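Vestitone reductase (Medicago sativa, PDB 2P4H) catalyses the stereospecific, NADPH-dependent reduction of (3R)-vestitone to the isoflavanol DMI, the penultimate step in making the phytoalexin medicarpin. Local coordinates at residues A[16-19]-A[20-24]. Residues are numbered along the deposited sequence; the frame is centred on the assembly and turned at random.
Sequences WIIK and SLLEN
K19 and E23, one turn apart near the C-terminal end of helix 12-23, form a salt bridge of 2.7 Å between K19 NZ and E23 OE2. The lysine leaves the helix with CG anti to its backbone N (chi1 172°), runs straight to CE, then bends at chi4 (-66°), which swings the ammonium over to the glutamate. NZ meets OE2 from above the carboxylate plane, and a water accepting from NZ and donating to E23 OE1 closes a second, indirect link. On the way K19 CD passes over the rim of one W16 ring face, 3.7 Å above its plane; the indole NE1 donates a hydrogen bond to D228 OD1 of helix 227-239. Shortening K19 to an alanine is likely to leave the E23 carboxylate without its charged mate and to uncover that part of the indole. I17 CG2 lies 3.8 Å from L21 CD1, and I18 CG2 packs alongside L22 CD1, pairs that face strands 77-80 and 27-31; I17 and S20 also meet helix 227-239. After the last turn, N24 ND2 reaches back 2.8 Å to S20 O, opposite the face used by N24 N. This helix, the crossover between strands 3-7 and 27-31 of the Rossmann fold, thus turns apolar side chains to the sheet and a water-bridged ion pair outward.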
# COMPACT_ATOMS: atom_id res chain seq x y z
N TRP A 16 1.78 -10.01 -1.84
CA TRP A 16 1.58 -9.88 -3.27
C TRP A 16 2.89 -9.44 -3.93
O TRP A 16 3.23 -9.90 -5.02
CB TRP A 16 0.47 -8.88 -3.61
CG TRP A 16 0.12 -8.96 -5.05
CD1 TRP A 16 0.61 -8.20 -6.07
CD2 TRP A 16 -0.70 -9.96 -5.67
NE1 TRP A 16 0.16 -8.67 -7.28
CE2 TRP A 16 -0.65 -9.75 -7.06
CE3 TRP A 16 -1.48 -11.02 -5.17
CZ2 TRP A 16 -1.34 -10.56 -7.97
CZ3 TRP A 16 -2.16 -11.83 -6.07
CH2 TRP A 16 -2.09 -11.60 -7.46
N ILE A 17 3.61 -8.55 -3.27
CA ILE A 17 4.88 -8.08 -3.80
C ILE A 17 5.90 -9.23 -3.87
O ILE A 17 6.68 -9.31 -4.81
CB ILE A 17 5.42 -6.90 -2.95
CG1 ILE A 17 4.62 -5.64 -3.29
CG2 ILE A 17 6.91 -6.68 -3.22
CD1 ILE A 17 5.04 -4.40 -2.51
N ILE A 18 5.87 -10.12 -2.88
CA ILE A 18 6.79 -11.26 -2.90
C ILE A 18 6.45 -12.14 -4.10
O ILE A 18 7.33 -12.59 -4.83
CB ILE A 18 6.68 -12.09 -1.60
CG1 ILE A 18 7.29 -11.30 -0.44
CG2 ILE A 18 7.36 -13.45 -1.77
CD1 ILE A 18 7.20 -11.99 0.90
N LYS A 19 5.16 -12.37 -4.31
CA LYS A 19 4.68 -13.17 -5.44
C LYS A 19 5.21 -12.56 -6.74
O LYS A 19 5.77 -13.25 -7.59
CB LYS A 19 3.15 -13.18 -5.44
CG LYS A 19 2.51 -13.82 -6.66
CD LYS A 19 0.99 -13.75 -6.54
CE LYS A 19 0.29 -14.31 -7.77
NZ LYS A 19 0.53 -13.50 -8.99
N SER A 20 5.02 -11.25 -6.87
CA SER A 20 5.45 -10.50 -8.05
C SER A 20 6.96 -10.55 -8.27
O SER A 20 7.42 -10.77 -9.40
CB SER A 20 5.00 -9.04 -7.92
OG SER A 20 5.53 -8.24 -8.95
N LEU A 21 7.72 -10.35 -7.21
CA LEU A 21 9.18 -10.38 -7.32
C LEU A 21 9.66 -11.74 -7.82
O LEU A 21 10.53 -11.81 -8.69
CB LEU A 21 9.82 -10.07 -5.97
CG LEU A 21 9.81 -8.59 -5.56
CD1 LEU A 21 10.17 -8.46 -4.09
CD2 LEU A 21 10.79 -7.82 -6.44
N LEU A 22 9.10 -12.81 -7.27
CA LEU A 22 9.50 -14.15 -7.68
C LEU A 22 9.14 -14.40 -9.14
O LEU A 22 9.92 -15.02 -9.88
CB LEU A 22 8.84 -15.19 -6.77
CG LEU A 22 9.33 -15.20 -5.31
CD1 LEU A 22 8.48 -16.15 -4.50
CD2 LEU A 22 10.80 -15.62 -5.26
N GLU A 23 7.98 -13.92 -9.57
CA GLU A 23 7.55 -14.11 -10.95
C GLU A 23 8.45 -13.35 -11.91
O GLU A 23 8.63 -13.75 -13.06
CB GLU A 23 6.11 -13.61 -11.14
CG GLU A 23 5.09 -14.25 -10.23
CD GLU A 23 3.70 -13.68 -10.43
OE1 GLU A 23 3.59 -12.47 -10.68
OE2 GLU A 23 2.72 -14.45 -10.32
N ASN A 24 9.02 -12.24 -11.44
CA ASN A 24 9.87 -11.40 -12.27
C ASN A 24 11.37 -11.70 -12.22
O ASN A 24 12.18 -10.89 -12.66
CB ASN A 24 9.61 -9.93 -11.95
CG ASN A 24 8.32 -9.43 -12.58
OD1 ASN A 24 8.23 -9.28 -13.79
ND2 ASN A 24 7.31 -9.18 -11.75
O HOH W 1 1.54 -10.87 -9.74